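Local coordinates for CSP3 (Bacillus subtilis, PDB 5FIG), which stores Cu(I) in the bacterial cytosol with a high capacity for the metal and protects the cell against copper toxicity, at the interface of chains A and B. Coordinates in Å, arbitrary orientation; residue numbers count along the deposited sequence, not the author numbering. Chains: chain A/B, CSP3.

Contact 1: the interface of chains A and B. Residues chain A 61-62; chain B 41, 44, 72-73, 76.
The ring of A:Phe62 lies over the side chain of B:Ile73, and its backbone nitrogen binds the carboxylate of B:Glu44. A:Phe62 sits in the loop that joins helices 36-57 and 63-81 of chain A. Its partners come from those same two helices of chain B. B:Ile73 brings its CG1 methylene under one face of the A:Phe62 ring, 3.4 Å from the centroid, as a CH-pi contact. CG1 lies toward the rim of that face, nearest to CG and CD2 of the ring. The two side chains run past each other in opposite directions. The terminal methyl CD1 of B:Ile73 therefore reaches back toward the root of the phenylalanine, 3.6 Å from A:Phe62 CB.

B:Glu44 meets A:Phe62 from another direction. Its CG points away from its own backbone nitrogen (chi1 -159°), and the chain stays extended beyond CG. This carries OE1 to the loop. A:Phe62 N donates a hydrogen bond to B:Glu44 OE1 at 2.8 Å. The donor comes on the syn side and lies 21° out of the carboxylate plane. OE1 also sits in plane at the edge of the phenyl ring, with the ring and the carboxylate nearly perpendicular, 80° apart. One carboxylate oxygen thus faces both a backbone N-H and a ring edge.

The outer rim of the ring meets helix 63-81 again through B:Ala76 and B:Asp72. A:Phe62 CE1 is 3.7 Å from the methyl CB of B:Ala76. A:Phe62 CZ is 3.7 Å from the backbone O of B:Asp72. Beside the ring, the CG of A:Pro61 packs at 3.6 Å against CD2 of B:Leu41. This methyl also approaches the ring at CE1. A:Phe62 hides 85 Å² against chain B, far more than any other residue of the patch. The site is a loop-to-helix-pair contact. The A:Phe62 ring packs on helix 63-81, and its backbone N-H is held by B:Glu44. It joins two copies in the deposited assembly and may help hold such a pair together in the cell.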
ATOM      1  N   PRO A  61     -10.539   1.356 -12.865  1.00 22.38           N
ATOM      2  CA  PRO A  61     -11.992   1.261 -13.116  1.00 23.37           C
ATOM      3  C   PRO A  61     -12.849   1.325 -11.839  1.00 22.48           C
ATOM      4  O   PRO A  61     -14.046   1.610 -11.904  1.00 23.07           O
ATOM      5  CB  PRO A  61     -12.149  -0.081 -13.836  1.00 25.18           C
ATOM      6  CG  PRO A  61     -10.902  -0.845 -13.555  1.00 24.94           C
ATOM      7  CD  PRO A  61      -9.815   0.201 -13.401  1.00 23.79           C
ATOM      8  N   PHE A  62     -12.239   1.098 -10.691  1.00 21.21           N
ATOM      9  CA  PHE A  62     -12.956   1.246  -9.428  1.00 20.32           C
ATOM     10  C   PHE A  62     -12.621   2.512  -8.672  1.00 18.89           C
ATOM     11  O   PHE A  62     -12.808   2.630  -7.466  1.00 17.87           O
ATOM     12  CB  PHE A  62     -12.798  -0.020  -8.601  1.00 20.51           C
ATOM     13  CG  PHE A  62     -13.727  -1.112  -9.087  1.00 22.09           C
ATOM     14  CD1 PHE A  62     -13.421  -1.851 -10.224  1.00 23.25           C
ATOM     15  CD2 PHE A  62     -14.979  -1.316  -8.503  1.00 22.72           C
ATOM     16  CE1 PHE A  62     -14.263  -2.863 -10.708  1.00 25.14           C
ATOM     17  CE2 PHE A  62     -15.859  -2.306  -8.989  1.00 24.34           C
ATOM     18  CZ  PHE A  62     -15.496  -3.085 -10.101  1.00 25.54           C
TER
ATOM     19  N   LEU B  41      -7.489  -4.375 -14.305  1.00 23.55           N
ATOM     20  CA  LEU B  41      -8.229  -5.005 -13.238  1.00 22.17           C
ATOM     21  C   LEU B  41      -7.343  -5.868 -12.341  1.00 20.58           C
ATOM     22  O   LEU B  41      -7.615  -5.996 -11.137  1.00 19.41           O
ATOM     23  CB  LEU B  41      -9.445  -5.788 -13.773  1.00 23.28           C
ATOM     24  CG  LEU B  41     -10.606  -4.903 -14.178  1.00 24.70           C
ATOM     25  CD1 LEU B  41     -11.606  -5.634 -15.049  1.00 26.42           C
ATOM     26  CD2 LEU B  41     -11.324  -4.323 -12.971  1.00 23.74           C
ATOM     27  N   GLU B  44      -5.737  -3.601  -9.800  1.00 18.79           N
ATOM     28  CA  GLU B  44      -6.695  -3.093  -8.814  1.00 19.14           C
ATOM     29  C   GLU B  44      -7.217  -4.186  -7.909  1.00 17.91           C
ATOM     30  O   GLU B  44      -7.388  -3.960  -6.713  1.00 16.54           O
ATOM     31  CB  GLU B  44      -7.843  -2.385  -9.440  1.00 21.73           C
ATOM     32  CG  GLU B  44      -8.567  -1.424  -8.506  1.00 23.94           C
ATOM     33  CD  GLU B  44      -9.407  -0.348  -9.202  1.00 27.46           C
ATOM     34  OE1 GLU B  44     -10.100  -0.628 -10.223  1.00 31.50           O
ATOM     35  OE2 GLU B  44      -9.376   0.831  -8.730  1.00 31.47           O
ATOM     36  N   ASP B  72     -16.795  -6.838  -5.280  1.00 20.82           N
ATOM     37  CA  ASP B  72     -17.200  -6.227  -6.527  1.00 22.19           C
ATOM     38  C   ASP B  72     -16.039  -6.189  -7.518  1.00 20.92           C
ATOM     39  O   ASP B  72     -16.234  -6.459  -8.694  1.00 21.37           O
ATOM     40  CB  ASP B  72     -17.711  -4.799  -6.287  1.00 23.70           C
ATOM     41  CG  ASP B  72     -19.063  -4.762  -5.590  1.00 25.89           C
ATOM     42  OD1 ASP B  72     -19.803  -5.755  -5.588  1.00 27.36           O
ATOM     43  OD2 ASP B  72     -19.412  -3.670  -5.049  1.00 28.14           O
ATOM     44  N   ILE B  73     -14.859  -5.831  -7.045  1.00 18.92           N
ATOM     45  CA  ILE B  73     -13.690  -5.745  -7.912  1.00 18.59           C
ATOM     46  C   ILE B  73     -13.284  -7.155  -8.382  1.00 18.74           C
ATOM     47  O   ILE B  73     -12.963  -7.335  -9.536  1.00 19.27           O
ATOM     48  CB  ILE B  73     -12.538  -5.001  -7.205  1.00 17.56           C
ATOM     49  CG1 ILE B  73     -13.002  -3.541  -6.962  1.00 18.04           C
ATOM     50  CG2 ILE B  73     -11.251  -5.062  -8.019  1.00 17.55           C
ATOM     51  CD1 ILE B  73     -12.034  -2.652  -6.221  1.00 17.41           C
ATOM     52  N   ALA B  76     -15.573  -8.350 -11.105  1.00 22.41           N
ATOM     53  CA  ALA B  76     -15.252  -7.699 -12.394  1.00 23.55           C
ATOM     54  C   ALA B  76     -13.959  -8.248 -13.008  1.00 23.50           C
ATOM     55  O   ALA B  76     -13.857  -8.402 -14.215  1.00 24.83           O
ATOM     56  CB  ALA B  76     -15.130  -6.190 -12.200  1.00 23.12           C
TER

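Contact 2: the interface of chains A and B. Residues chain A 54, 58; chain B 43, 47.
A:Lys54 starts out with CG anti to the backbone N (chi1 -175°), then bends at chi3 (-36°), which turns its ammonium group toward B:Asp47. B:Arg43 instead runs straight from CG to NE and brings its guanidinium group across the lysine chain at a slant. B:Asp47 lies one helical turn further along helix 36-57. B:Asp47 OD2, a carboxylate oxygen, faces A:Lys54 NZ at 3.4 Å. This is a salt bridge, and as a hydrogen bond it is weak.

The lysine also meets B:Arg43 through carbon. The A:Lys54 CD methylene is 3.5 Å from B:Arg43 NH2 of the guanidinium. The two positive ends, A:Lys54 NZ and B:Arg43 NH2, are 4.5 Å apart. The carboxylate of B:Asp47 is likely to offset part of this like charge. With an alanine here in place of A:Lys54, the B:Asp47 carboxylate is likely to lose its ammonium partner, and the B:Arg43 guanidinium the methylenes beside it.

A:Thr58 follows the end of the lysine's helix. Its methyl CG2 faces the other branch of the guanidinium, NH1. The hydroxyl turns back to its own chain. A:Thr58 OG1 donates a hydrogen bond of 2.8 Å to the backbone O of A:Lys54, with the donor tilted 32° from the carbonyl plane.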
ATOM      1  N   LYS A  54      -3.622   6.634  -5.878  1.00 12.41           N
ATOM      2  CA  LYS A  54      -3.201   5.728  -6.926  1.00 13.76           C
ATOM      3  C   LYS A  54      -4.328   5.410  -7.905  1.00 13.95           C
ATOM      4  O   LYS A  54      -4.100   5.386  -9.109  1.00 14.76           O
ATOM      5  CB  LYS A  54      -2.680   4.447  -6.292  1.00 14.66           C
ATOM      6  CG  LYS A  54      -2.104   3.473  -7.265  1.00 16.65           C
ATOM      7  CD  LYS A  54      -1.827   2.094  -6.684  1.00 17.96           C
ATOM      8  CE  LYS A  54      -1.345   2.085  -5.236  1.00 18.05           C
ATOM      9  NZ  LYS A  54      -0.828   0.731  -4.910  1.00 19.47           N
ATOM     10  N   THR A  58      -4.126   6.435 -11.870  1.00 16.93           N
ATOM     11  CA  THR A  58      -4.057   5.357 -12.815  1.00 18.37           C
ATOM     12  C   THR A  58      -5.374   5.132 -13.563  1.00 19.46           C
ATOM     13  O   THR A  58      -5.427   4.228 -14.391  1.00 20.68           O
ATOM     14  CB  THR A  58      -3.668   3.984 -12.164  1.00 18.06           C
ATOM     15  OG1 THR A  58      -4.657   3.618 -11.210  1.00 16.93           O
ATOM     16  CG2 THR A  58      -2.248   4.052 -11.511  1.00 17.75           C
TER
ATOM     17  N   ARG B  43      -4.283  -5.436 -11.441  1.00 18.73           N
ATOM     18  CA  ARG B  43      -3.623  -4.556 -10.493  1.00 18.16           C
ATOM     19  C   ARG B  43      -4.574  -4.090  -9.405  1.00 17.58           C
ATOM     20  O   ARG B  43      -4.262  -4.158  -8.204  1.00 16.37           O
ATOM     21  CB  ARG B  43      -2.985  -3.355 -11.203  1.00 19.00           C
ATOM     22  CG  ARG B  43      -2.316  -2.431 -10.205  1.00 18.32           C
ATOM     23  CD  ARG B  43      -1.679  -1.233 -10.841  1.00 19.50           C
ATOM     24  NE  ARG B  43      -0.904  -0.460  -9.853  1.00 19.15           N
ATOM     25  CZ  ARG B  43      -0.193   0.621 -10.134  1.00 20.23           C
ATOM     26  NH1 ARG B  43      -0.175   1.125 -11.374  1.00 21.78           N
ATOM     27  NH2 ARG B  43       0.469   1.254  -9.159  1.00 20.15           N
ATOM     28  N   ASP B  47      -4.615  -5.172  -5.369  1.00 16.51           N
ATOM     29  CA  ASP B  47      -4.451  -4.090  -4.365  1.00 16.70           C
ATOM     30  C   ASP B  47      -5.594  -4.107  -3.357  1.00 16.24           C
ATOM     31  O   ASP B  47      -5.339  -3.994  -2.153  1.00 15.63           O
ATOM     32  CB  ASP B  47      -4.304  -2.724  -5.024  1.00 18.04           C
ATOM     33  CG  ASP B  47      -2.950  -2.546  -5.750  1.00 19.46           C
ATOM     34  OD1 ASP B  47      -2.033  -3.450  -5.732  1.00 20.78           O
ATOM     35  OD2 ASP B  47      -2.839  -1.516  -6.451  1.00 20.54           O
TER

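The C-alpha centres of contact 1 and contact 2 lie about 10 Å apart, in the same interface between chains A and B. Both use helix 36-57 of chain B, with neighbouring residues serving different patches: B:Leu41 and B:Glu44 in contact 1, B:Arg43 and B:Asp47 in contact 2. On chain A, the loop after helix 36-57 gives contact 1 A:Pro61 and A:Phe62. Contact 2 takes A:Lys54 from the helix end and A:Thr58 from the start of that loop. Contact 1 is mainly apolar, contact 2 mainly charged. Two-fold symmetry repeats each patch. With four copies deposited, this interface may help build a tetramer.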